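Local coordinates for protein bottromycin amidohydrolase (Streptomyces purpureus, PDB 6I5S) that acts as a thiazoline-specific amidohydrolase, the gatekeeper of bottromycin biosynthesis, probably through its two-zinc centre, at residues S101-L106 and T112-L117; L124-V129 and A135-P140; D173-G178 and D201-P206; R290-A295 and F353-P358. All coordinates share one frame; numbering follows the deposited sequence.

Contact 1: S101-L106 and T112-L117; sequences SDLVGL and TAYRQL
Helix 101-106 leans on strand 112-116 where the chain turns from one to the other, the backbones lying nearest at L106 and T112, whose CA atoms are 7.0 Å apart. The two belong to the beta-alpha-beta unit formed by strand 84-95, helix 100-108 and strand 111-116, the repeating element of the amidohydrolase barrel. Strands 84-95 and 111-116 pair in parallel, and the helix that crosses over between them covers one side of the sheet. The contact is apolar and buried, carried by two leucines of the helix and one tyrosine of the strand. Y114 points its CB at the helix and has CG set between the backbone N and the carbonyl carbon (chi1 61°), which turns the ring along the helix flank so that it meets both leucines. L106, one turn after L103, presents CD1 to the root of the ring, 4.0 Å from Y114 CD2, the two side chains crossing at about a right angle. Beyond the leucines, V97, A95 and H123 also touch Y114, so the ring lies between the helix, the sheet and helix 121-132. With an alanine in place of Y114, L103 and L106 would probably lose the ring they rest on and a gap would open between helix and strand. The Y114 side chain is about 11 Å from a zinc ion. L103 takes the far end of the ring, its CD2 lying 3.8 Å from Y114 CE2 and 3.7 Å from Y114 OH.

Contact 2: L124-V129 and A135-P140; sequences LLAAGV and AVLPRP
V129 uses one methyl for two neighbours: its CG1 lies 3.7 Å from A135 CB and 4.1 Å from L137 CD2. CG1 stands opposite the backbone N across the CA-CB bond (chi1 168°), the setting that brings this methyl to both residues. The same L137 CD2 rests 3.8 Å from the carbonyl oxygen A126 O, with the A126 methyl a little farther off. A second patch lies nearer the strand, where the A127 methyl meets the P140 ring at CG, 3.7 Å from A127 CB. The backbones come close here, with the CA atoms of A127 and P140 6.0 Å apart, a spacing that the small alanine side chain permits. Helix 121-132 and strand 139-142 are consecutive elements of the beta-alpha-beta unit that starts at strand 111-116, and the contact spans the return from helix to strand. The backbone N of A135 is buried by the contact and has no partner in the model. Farther out, R139 pairs by backbone bonds with T112 and Y114, which fixes the strand end that carries P140. L28 of helix 23-31 touches A135, and L18 of a loop touches V129, while H130 packs against L137.

Contact 3: D173-G178 and D201-P206; sequences DVLGFG and DRAGIP
V174 and I205 meet tip to tip in the tight part of this contact, V174 CG1 lying 3.7 Å from I205 CD1. The same valine methyl also touches I205 CG1 and CG2, so it is set against both branches of the isoleucine. Both residues are buried. I205 has CG1 anti to its carbonyl carbon (chi1 -60°), the setting that extends CD1 toward helix 164-177. L175 comes to the same methyl obliquely, with L175 CD2 3.9 Å from I205 CD1, and so I205 CD1 is shared by two residues of one helical turn. Toward solvent the packing slackens: exposed L175 turns its other methyl to A203, with L175 CD1 4.2 Å from A203 CB, at the rim of the interface. Both helices finish beside this patch. G204 closes helix 190-203 with a Schellman motif and positive phi, turning the chain so that I205 follows directly into the contact, and G178 likewise takes positive phi after helix 164-177. The interface therefore joins the C-terminal ends of two helices on the outside of the fold, its centre about 22 Å from the centre of the chain. I182, in the loop after helix 164-177, touches both V174 and I205, and its backbone bonds to P206, while A144 of another loop also touches V174.

Contact 4: R290-A295 and F353-P358; sequences RAVLQA and FVVAGP
This is a buried apolar contact between a short helix and an irregular loop: helix 290-295 packs on residues 353-358, the loop that leads into helix 358-369. The loop segment begins five residues after the zinc ligand D348, in what is probably an amidohydrolase barrel. V292 is the hub on the helix. Its CG1, anti to the backbone N (chi1 178°), lies at the edge of the F353 ring near the ring plane, 3.7 Å from F353 CD1. The same methyl reaches 3.8 Å to V355 CG2, so one helix residue bridges two alternate residues of the loop. F353 takes a positive phi of 67°, an uncommon backbone setting for a residue with a side chain, and its ring reaches the helix with CG anti to the carbonyl carbon (chi1 -62°). W304 of helix 301-313 meets the ring with planes at about 45°, and A308 and T286 touch it too, so the phenylalanine is surrounded by several parts of the fold. A serine in its place would probably leave V292 and L293 without their aromatic neighbour and open a gap next to W304. On the V355 side, R441 of helix 431-444 touches the valine and bonds to A295 O, tying both segments to that helix. L293 crosses the outer end of the ring obliquely, with its CD2 3.6 Å from F353 CZ and its CG 3.7 Å from F353 CE1.

Along the chain the four contacts follow one another, each closing before the next opens. Contacts 1 and 2 have centres 10 Å apart and share a sheet, in which strands 111-116 and 139-142 are parallel neighbours. Contact 4 touches contact 1 through L106 and D102, which pack on G357 and A356, with centres 14 Å apart. Contact 3 touches contact 2 where L124 meets F177 and G178. Contacts 3 and 4 lie 35 Å apart between centres, on opposite sides of the chain centre. Contacts 1 and 2 thus link the outer pair into a continuous run of packing across the domain.

Contact 1: S101-L106 and T112-L117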
loop_
_atom_site.group_PDB
_atom_site.type_symbol
_atom_site.label_atom_id
_atom_site.label_comp_id
_atom_site.label_asym_id
_atom_site.label_seq_id
_atom_site.Cartn_x
_atom_site.Cartn_y
_atom_site.Cartn_z
ATOM N N SER A 101 2.551 14.948 0.840
ATOM C CA SER A 101 2.566 14.452 2.219
ATOM C C SER A 101 2.506 12.932 2.260
ATOM O O SER A 101 3.193 12.289 3.057
ATOM C CB SER A 101 1.405 15.080 2.980
ATOM O OG SER A 101 1.304 14.513 4.268
ATOM N N ASP A 102 1.628 12.331 1.453
ATOM C CA ASP A 102 1.543 10.877 1.389
ATOM C C ASP A 102 2.850 10.257 0.911
ATOM O O ASP A 102 3.255 9.201 1.401
ATOM C CB ASP A 102 0.417 10.453 0.442
ATOM C CG ASP A 102 -0.918 11.077 0.771
ATOM O OD1 ASP A 102 -1.139 11.491 1.926
ATOM O OD2 ASP A 102 -1.823 11.106 -0.119
ATOM N N LEU A 103 3.482 10.853 -0.107
ATOM C CA LEU A 103 4.710 10.292 -0.647
ATOM C C LEU A 103 5.803 10.266 0.419
ATOM O O LEU A 103 6.530 9.275 0.566
ATOM C CB LEU A 103 5.145 11.111 -1.876
ATOM C CG LEU A 103 4.214 11.045 -3.124
ATOM C CD1 LEU A 103 4.698 12.032 -4.158
ATOM C CD2 LEU A 103 4.201 9.654 -3.686
ATOM N N VAL A 104 5.909 11.341 1.196
ATOM C CA VAL A 104 6.906 11.402 2.263
ATOM C C VAL A 104 6.602 10.401 3.363
ATOM O O VAL A 104 7.504 9.704 3.840
ATOM C CB VAL A 104 7.020 12.844 2.808
ATOM C CG1 VAL A 104 7.919 12.828 4.071
ATOM C CG2 VAL A 104 7.586 13.813 1.729
ATOM N N GLY A 105 5.324 10.282 3.757
ATOM C CA GLY A 105 4.940 9.294 4.759
ATOM C C GLY A 105 5.315 7.884 4.358
ATOM O O GLY A 105 5.876 7.125 5.159
ATOM N N LEU A 106 5.060 7.521 3.090
ATOM C CA LEU A 106 5.454 6.194 2.636
ATOM C C LEU A 106 6.960 5.986 2.749
ATOM O O LEU A 106 7.393 4.970 3.324
ATOM C CB LEU A 106 4.962 5.945 1.206
ATOM C CG LEU A 106 3.448 5.884 1.051
ATOM C CD1 LEU A 106 3.064 5.879 -0.415
ATOM C CD2 LEU A 106 2.838 4.679 1.747
ATOM N N THR A 112 8.760 1.996 -0.726
ATOM C CA THR A 112 9.421 2.532 -1.887
ATOM C C THR A 112 8.635 2.356 -3.180
ATOM O O THR A 112 9.128 2.763 -4.235
ATOM C CB THR A 112 10.824 1.898 -2.050
ATOM O OG1 THR A 112 10.736 0.485 -2.126
ATOM C CG2 THR A 112 11.736 2.238 -0.860
ATOM N N ALA A 113 7.465 1.720 -3.116
ATOM C CA ALA A 113 6.566 1.576 -4.253
ATOM C C ALA A 113 5.138 1.420 -3.707
ATOM O O ALA A 113 4.926 1.111 -2.531
ATOM C CB ALA A 113 6.938 0.368 -5.109
ATOM N N TYR A 114 4.166 1.755 -4.538
ATOM C CA TYR A 114 2.776 1.586 -4.132
ATOM C C TYR A 114 1.934 1.334 -5.390
ATOM O O TYR A 114 2.274 1.810 -6.487
ATOM C CB TYR A 114 2.271 2.817 -3.364
ATOM C CG TYR A 114 2.291 4.142 -4.160
ATOM C CD1 TYR A 114 1.141 4.640 -4.789
ATOM C CD2 TYR A 114 3.457 4.896 -4.255
ATOM C CE1 TYR A 114 1.174 5.822 -5.535
ATOM C CE2 TYR A 114 3.510 6.117 -4.985
ATOM C CZ TYR A 114 2.358 6.586 -5.591
ATOM O OH TYR A 114 2.387 7.725 -6.281
ATOM N N ARG A 115 0.829 0.612 -5.194
ATOM C CA ARG A 115 -0.250 0.529 -6.186
ATOM C C ARG A 115 -1.243 1.646 -5.898
ATOM O O ARG A 115 -1.853 1.726 -4.818
ATOM C CB ARG A 115 -0.937 -0.832 -6.188
ATOM C CG ARG A 115 -0.012 -1.969 -6.519
ATOM C CD ARG A 115 -0.786 -3.267 -6.874
ATOM N NE ARG A 115 -1.792 -3.622 -5.842
ATOM C CZ ARG A 115 -2.737 -4.548 -5.968
ATOM N NH1 ARG A 115 -3.600 -4.785 -4.989
ATOM N NH2 ARG A 115 -2.852 -5.310 -7.071
ATOM N N GLN A 116 -1.420 2.492 -6.885
ATOM C CA GLN A 116 -2.406 3.571 -6.871
ATOM C C GLN A 116 -3.661 3.046 -7.527
ATOM O O GLN A 116 -3.743 2.972 -8.754
ATOM C CB GLN A 116 -1.895 4.792 -7.616
ATOM C CG GLN A 116 -2.920 5.915 -7.718
ATOM C CD GLN A 116 -3.223 6.548 -6.373
ATOM O OE1 GLN A 116 -2.393 6.545 -5.467
ATOM N NE2 GLN A 116 -4.413 7.085 -6.238
ATOM N N LEU A 117 -4.637 2.684 -6.706
ATOM C CA LEU A 117 -5.816 1.982 -7.207
ATOM C C LEU A 117 -6.941 2.926 -7.607
ATOM O O LEU A 117 -8.073 2.481 -7.834
ATOM C CB LEU A 117 -6.264 0.938 -6.160
ATOM C CG LEU A 117 -5.998 -0.460 -6.723
ATOM C CD1 LEU A 117 -4.574 -0.698 -7.115
ATOM C CD2 LEU A 117 -6.432 -1.498 -5.726
#

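Contact 2: L124-V129 and A135-P140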
loop_
_atom_site.group_PDB
_atom_site.type_symbol
_atom_site.label_atom_id
_atom_site.label_comp_id
_atom_site.label_asym_id
_atom_site.label_seq_id
_atom_site.Cartn_x
_atom_site.Cartn_y
_atom_site.Cartn_z
ATOM N N LEU A 124 1.047 9.203 -13.284
ATOM C CA LEU A 124 1.999 8.955 -14.362
ATOM C C LEU A 124 3.072 10.016 -14.374
ATOM O O LEU A 124 4.239 9.726 -14.658
ATOM C CB LEU A 124 1.274 8.940 -15.702
ATOM C CG LEU A 124 0.261 7.756 -15.848
ATOM C CD1 LEU A 124 -0.318 7.803 -17.228
ATOM C CD2 LEU A 124 0.910 6.389 -15.630
ATOM N N LEU A 125 2.689 11.268 -14.151
ATOM C CA LEU A 125 3.703 12.328 -14.055
ATOM C C LEU A 125 4.695 12.013 -12.947
ATOM O O LEU A 125 5.922 12.111 -13.134
ATOM C CB LEU A 125 3.032 13.687 -13.828
ATOM C CG LEU A 125 3.874 14.953 -13.798
ATOM C CD1 LEU A 125 4.605 15.058 -12.439
ATOM C CD2 LEU A 125 4.876 15.027 -14.942
ATOM N N ALA A 126 4.183 11.598 -11.784
ATOM C CA ALA A 126 5.057 11.245 -10.681
ATOM C C ALA A 126 5.985 10.104 -11.058
ATOM O O ALA A 126 7.138 10.102 -10.650
ATOM C CB ALA A 126 4.204 10.873 -9.457
ATOM N N ALA A 127 5.493 9.133 -11.853
ATOM C CA ALA A 127 6.362 8.059 -12.344
ATOM C C ALA A 127 7.459 8.631 -13.247
ATOM O O ALA A 127 8.591 8.142 -13.239
ATOM C CB ALA A 127 5.570 6.993 -13.115
ATOM N N GLY A 128 7.136 9.680 -14.021
ATOM C CA GLY A 128 8.162 10.296 -14.885
ATOM C C GLY A 128 9.221 10.982 -14.040
ATOM O O GLY A 128 10.421 10.927 -14.343
ATOM N N VAL A 129 8.792 11.638 -12.960
ATOM C CA VAL A 129 9.744 12.287 -12.050
ATOM C C VAL A 129 10.667 11.238 -11.449
ATOM O O VAL A 129 11.864 11.478 -11.251
ATOM C CB VAL A 129 8.978 13.064 -10.973
ATOM C CG1 VAL A 129 9.899 13.515 -9.817
ATOM C CG2 VAL A 129 8.274 14.224 -11.603
ATOM N N ALA A 135 13.206 13.946 -8.174
ATOM C CA ALA A 135 12.841 13.996 -6.769
ATOM C C ALA A 135 12.881 12.573 -6.247
ATOM O O ALA A 135 12.647 11.616 -6.993
ATOM C CB ALA A 135 11.434 14.566 -6.577
ATOM N N VAL A 136 13.145 12.436 -4.953
ATOM C CA VAL A 136 13.125 11.137 -4.305
ATOM C C VAL A 136 11.680 10.805 -3.980
ATOM O O VAL A 136 11.035 11.529 -3.208
ATOM C CB VAL A 136 13.980 11.164 -3.034
ATOM C CG1 VAL A 136 13.911 9.853 -2.316
ATOM C CG2 VAL A 136 15.418 11.385 -3.422
ATOM N N LEU A 137 11.160 9.733 -4.572
ATOM C CA LEU A 137 9.782 9.367 -4.255
ATOM C C LEU A 137 9.583 7.871 -4.519
ATOM O O LEU A 137 10.399 7.228 -5.193
ATOM C CB LEU A 137 8.791 10.237 -5.043
ATOM C CG LEU A 137 9.105 10.567 -6.475
ATOM C CD1 LEU A 137 9.491 9.351 -7.211
ATOM C CD2 LEU A 137 7.905 11.229 -7.103
ATOM N N PRO A 138 8.547 7.276 -3.939
ATOM C CA PRO A 138 8.247 5.873 -4.221
ATOM C C PRO A 138 7.767 5.733 -5.659
ATOM O O PRO A 138 7.149 6.655 -6.216
ATOM C CB PRO A 138 7.114 5.533 -3.246
ATOM C CG PRO A 138 6.934 6.728 -2.370
ATOM C CD PRO A 138 7.558 7.915 -3.079
ATOM N N ARG A 139 7.990 4.540 -6.211
ATOM C CA ARG A 139 7.583 4.279 -7.592
ATOM C C ARG A 139 6.114 3.856 -7.629
ATOM O O ARG A 139 5.745 2.906 -6.932
ATOM C CB ARG A 139 8.463 3.169 -8.152
ATOM C CG ARG A 139 8.222 2.785 -9.638
ATOM C CD ARG A 139 8.701 3.914 -10.591
ATOM N NE ARG A 139 8.711 3.456 -11.981
ATOM C CZ ARG A 139 9.778 3.413 -12.777
ATOM N NH1 ARG A 139 10.975 3.837 -12.375
ATOM N NH2 ARG A 139 9.630 2.946 -14.008
ATOM N N PRO A 140 5.268 4.492 -8.453
ATOM C CA PRO A 140 3.860 4.081 -8.540
ATOM C C PRO A 140 3.591 3.009 -9.574
ATOM O O PRO A 140 4.276 2.876 -10.601
ATOM C CB PRO A 140 3.141 5.383 -8.923
ATOM C CG PRO A 140 4.183 6.139 -9.766
ATOM C CD PRO A 140 5.558 5.677 -9.298
#

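Contact 3: D173-G178 and D201-P206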
loop_
_atom_site.group_PDB
_atom_site.type_symbol
_atom_site.label_atom_id
_atom_site.label_comp_id
_atom_site.label_asym_id
_atom_site.label_seq_id
_atom_site.Cartn_x
_atom_site.Cartn_y
_atom_site.Cartn_z
ATOM N N ASP A 173 -6.651 3.973 -23.453
ATOM C CA ASP A 173 -5.978 4.819 -22.480
ATOM C C ASP A 173 -4.820 4.077 -21.802
ATOM O O ASP A 173 -3.737 4.637 -21.623
ATOM C CB ASP A 173 -6.947 5.299 -21.413
ATOM C CG ASP A 173 -7.777 6.515 -21.805
ATOM O OD1 ASP A 173 -7.575 7.131 -22.843
ATOM O OD2 ASP A 173 -8.675 6.895 -20.993
ATOM N N VAL A 174 -5.036 2.831 -21.405
ATOM C CA VAL A 174 -3.995 2.062 -20.739
ATOM C C VAL A 174 -2.776 1.943 -21.638
ATOM O O VAL A 174 -1.643 2.247 -21.227
ATOM C CB VAL A 174 -4.539 0.691 -20.295
ATOM C CG1 VAL A 174 -3.428 -0.226 -19.824
ATOM C CG2 VAL A 174 -5.572 0.891 -19.175
ATOM N N LEU A 175 -2.985 1.468 -22.858
ATOM C CA LEU A 175 -1.888 1.194 -23.752
ATOM C C LEU A 175 -1.303 2.482 -24.352
ATOM O O LEU A 175 -0.152 2.470 -24.779
ATOM C CB LEU A 175 -2.350 0.257 -24.872
ATOM C CG LEU A 175 -2.823 -1.166 -24.416
ATOM C CD1 LEU A 175 -3.169 -1.957 -25.663
ATOM C CD2 LEU A 175 -1.782 -1.911 -23.603
ATOM N N GLY A 176 -2.078 3.571 -24.427
ATOM C CA GLY A 176 -1.600 4.802 -25.055
ATOM C C GLY A 176 -0.749 5.606 -24.110
ATOM O O GLY A 176 0.242 6.216 -24.537
ATOM N N PHE A 177 -1.098 5.611 -22.837
ATOM C CA PHE A 177 -0.392 6.444 -21.858
ATOM C C PHE A 177 0.463 5.645 -20.893
ATOM O O PHE A 177 1.198 6.255 -20.094
ATOM C CB PHE A 177 -1.402 7.323 -21.094
ATOM C CG PHE A 177 -2.140 8.265 -21.998
ATOM C CD1 PHE A 177 -1.530 9.444 -22.447
ATOM C CD2 PHE A 177 -3.414 7.951 -22.464
ATOM C CE1 PHE A 177 -2.189 10.275 -23.333
ATOM C CE2 PHE A 177 -4.082 8.798 -23.314
ATOM C CZ PHE A 177 -3.462 9.945 -23.780
ATOM N N GLY A 178 0.438 4.314 -20.966
ATOM C CA GLY A 178 1.279 3.510 -20.096
ATOM C C GLY A 178 0.766 3.353 -18.674
ATOM O O GLY A 178 1.584 3.188 -17.724
ATOM N N ASP A 201 -6.870 -9.377 -20.975
ATOM C CA ASP A 201 -5.960 -10.513 -21.068
ATOM C C ASP A 201 -5.265 -10.547 -22.415
ATOM O O ASP A 201 -4.043 -10.738 -22.491
ATOM C CB ASP A 201 -6.710 -11.829 -20.830
ATOM C CG ASP A 201 -5.768 -12.993 -20.527
ATOM O OD1 ASP A 201 -4.811 -12.803 -19.749
ATOM O OD2 ASP A 201 -5.993 -14.104 -21.039
ATOM N N ARG A 202 -6.028 -10.357 -23.507
ATOM C CA ARG A 202 -5.424 -10.375 -24.823
ATOM C C ARG A 202 -4.405 -9.266 -24.972
ATOM O O ARG A 202 -3.425 -9.423 -25.707
ATOM C CB ARG A 202 -6.505 -10.236 -25.897
ATOM C CG ARG A 202 -7.401 -11.466 -25.990
ATOM C CD ARG A 202 -8.500 -11.312 -27.010
ATOM N NE ARG A 202 -9.322 -12.517 -27.097
ATOM C CZ ARG A 202 -10.501 -12.572 -27.703
ATOM N NH1 ARG A 202 -11.177 -13.711 -27.739
ATOM N NH2 ARG A 202 -11.009 -11.486 -28.269
ATOM N N ALA A 203 -4.628 -8.139 -24.311
ATOM C CA ALA A 203 -3.720 -7.003 -24.409
ATOM C C ALA A 203 -2.631 -7.022 -23.337
ATOM O O ALA A 203 -1.795 -6.105 -23.301
ATOM C CB ALA A 203 -4.504 -5.688 -24.302
ATOM N N GLY A 204 -2.578 -8.058 -22.504
ATOM C CA GLY A 204 -1.570 -8.102 -21.443
ATOM C C GLY A 204 -1.778 -7.166 -20.292
ATOM O O GLY A 204 -0.819 -6.839 -19.590
ATOM N N ILE A 205 -3.003 -6.703 -20.075
ATOM C CA ILE A 205 -3.321 -5.719 -19.044
ATOM C C ILE A 205 -3.938 -6.443 -17.848
ATOM O O ILE A 205 -5.018 -7.064 -18.000
ATOM C CB ILE A 205 -4.300 -4.675 -19.563
ATOM C CG1 ILE A 205 -3.722 -3.928 -20.764
ATOM C CG2 ILE A 205 -4.632 -3.684 -18.451
ATOM C CD1 ILE A 205 -4.792 -3.220 -21.504
ATOM N N PRO A 206 -3.389 -6.297 -16.655
ATOM C CA PRO A 206 -4.033 -6.884 -15.461
ATOM C C PRO A 206 -5.251 -6.116 -15.017
ATOM O O PRO A 206 -5.305 -4.889 -15.137
ATOM C CB PRO A 206 -2.940 -6.807 -14.386
ATOM C CG PRO A 206 -2.050 -5.781 -14.803
ATOM C CD PRO A 206 -2.078 -5.726 -16.331
#

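Contact 4: R290-A295 and F353-P358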
loop_
_atom_site.group_PDB
_atom_site.type_symbol
_atom_site.label_atom_id
_atom_site.label_comp_id
_atom_site.label_asym_id
_atom_site.label_seq_id
_atom_site.Cartn_x
_atom_site.Cartn_y
_atom_site.Cartn_z
ATOM N N ARG A 290 -7.290 14.143 18.004
ATOM C CA ARG A 290 -7.046 15.490 17.496
ATOM C C ARG A 290 -5.682 15.581 16.834
ATOM O O ARG A 290 -5.513 16.313 15.857
ATOM C CB ARG A 290 -7.147 16.511 18.632
ATOM C CG ARG A 290 -6.799 17.949 18.251
ATOM C CD ARG A 290 -6.833 18.904 19.466
ATOM N NE ARG A 290 -8.139 18.904 20.137
ATOM C CZ ARG A 290 -8.401 18.350 21.323
ATOM N NH1 ARG A 290 -7.447 17.746 22.024
ATOM N NH2 ARG A 290 -9.634 18.411 21.820
ATOM N N ALA A 291 -4.690 14.855 17.348
ATOM C CA ALA A 291 -3.359 14.966 16.759
ATOM C C ALA A 291 -3.342 14.385 15.353
ATOM O O ALA A 291 -2.774 14.988 14.441
ATOM C CB ALA A 291 -2.327 14.270 17.659
ATOM N N VAL A 292 -4.018 13.237 15.137
ATOM C CA VAL A 292 -4.029 12.659 13.799
ATOM C C VAL A 292 -4.839 13.526 12.848
ATOM O O VAL A 292 -4.468 13.699 11.688
ATOM C CB VAL A 292 -4.544 11.212 13.821
ATOM C CG1 VAL A 292 -4.572 10.684 12.387
ATOM C CG2 VAL A 292 -3.658 10.365 14.618
ATOM N N LEU A 293 -5.947 14.102 13.316
ATOM C CA LEU A 293 -6.683 15.031 12.463
ATOM C C LEU A 293 -5.841 16.237 12.074
ATOM O O LEU A 293 -5.962 16.741 10.954
ATOM C CB LEU A 293 -7.953 15.494 13.160
ATOM C CG LEU A 293 -9.088 14.521 13.253
ATOM C CD1 LEU A 293 -10.125 15.035 14.285
ATOM C CD2 LEU A 293 -9.716 14.350 11.884
ATOM N N GLN A 294 -5.026 16.758 12.998
ATOM C CA GLN A 294 -4.148 17.863 12.650
ATOM C C GLN A 294 -3.169 17.444 11.559
ATOM O O GLN A 294 -2.778 18.264 10.711
ATOM C CB GLN A 294 -3.401 18.339 13.908
ATOM C CG GLN A 294 -2.555 19.569 13.699
ATOM C CD GLN A 294 -3.377 20.773 13.297
ATOM O OE1 GLN A 294 -4.167 21.291 14.080
ATOM N NE2 GLN A 294 -3.205 21.212 12.069
ATOM N N ALA A 295 -2.791 16.165 11.548
ATOM C CA ALA A 295 -1.798 15.670 10.607
ATOM C C ALA A 295 -2.384 15.400 9.230
ATOM O O ALA A 295 -1.623 15.345 8.249
ATOM C CB ALA A 295 -1.150 14.407 11.155
ATOM N N PHE A 353 -8.395 8.370 9.114
ATOM C CA PHE A 353 -7.483 7.837 10.127
ATOM C C PHE A 353 -6.612 6.697 9.627
ATOM O O PHE A 353 -6.007 5.983 10.435
ATOM C CB PHE A 353 -8.285 7.457 11.379
ATOM C CG PHE A 353 -8.939 8.653 11.956
ATOM C CD1 PHE A 353 -8.165 9.654 12.524
ATOM C CD2 PHE A 353 -10.288 8.844 11.843
ATOM C CE1 PHE A 353 -8.741 10.806 13.019
ATOM C CE2 PHE A 353 -10.870 10.002 12.346
ATOM C CZ PHE A 353 -10.092 10.973 12.927
ATOM N N VAL A 354 -6.476 6.557 8.303
ATOM C CA VAL A 354 -5.514 5.640 7.690
ATOM C C VAL A 354 -4.421 6.505 7.070
ATOM O O VAL A 354 -4.620 7.063 5.992
ATOM C CB VAL A 354 -6.168 4.726 6.677
ATOM C CG1 VAL A 354 -5.161 3.679 6.223
ATOM C CG2 VAL A 354 -7.414 4.061 7.301
ATOM N N VAL A 355 -3.302 6.654 7.782
ATOM C CA VAL A 355 -2.273 7.634 7.432
ATOM C C VAL A 355 -1.214 6.944 6.592
ATOM O O VAL A 355 -0.611 5.961 7.030
ATOM C CB VAL A 355 -1.642 8.256 8.687
ATOM C CG1 VAL A 355 -0.503 9.274 8.317
ATOM C CG2 VAL A 355 -2.695 8.974 9.534
ATOM N N ALA A 356 -0.960 7.486 5.392
ATOM C CA ALA A 356 0.089 6.940 4.525
ATOM C C ALA A 356 1.427 6.827 5.273
ATOM O O ALA A 356 1.975 7.816 5.767
ATOM C CB ALA A 356 0.270 7.830 3.271
ATOM N N GLY A 357 1.978 5.624 5.298
ATOM C CA GLY A 357 3.197 5.366 6.024
ATOM C C GLY A 357 2.963 4.500 7.258
ATOM O O GLY A 357 3.153 3.268 7.239
ATOM N N PRO A 358 2.522 5.107 8.358
ATOM C CA PRO A 358 2.269 4.280 9.560
ATOM C C PRO A 358 1.219 3.210 9.337
ATOM O O PRO A 358 1.337 2.129 9.908
ATOM C CB PRO A 358 1.804 5.304 10.610
ATOM C CG PRO A 358 2.173 6.627 10.066
ATOM C CD PRO A 358 2.252 6.528 8.598
#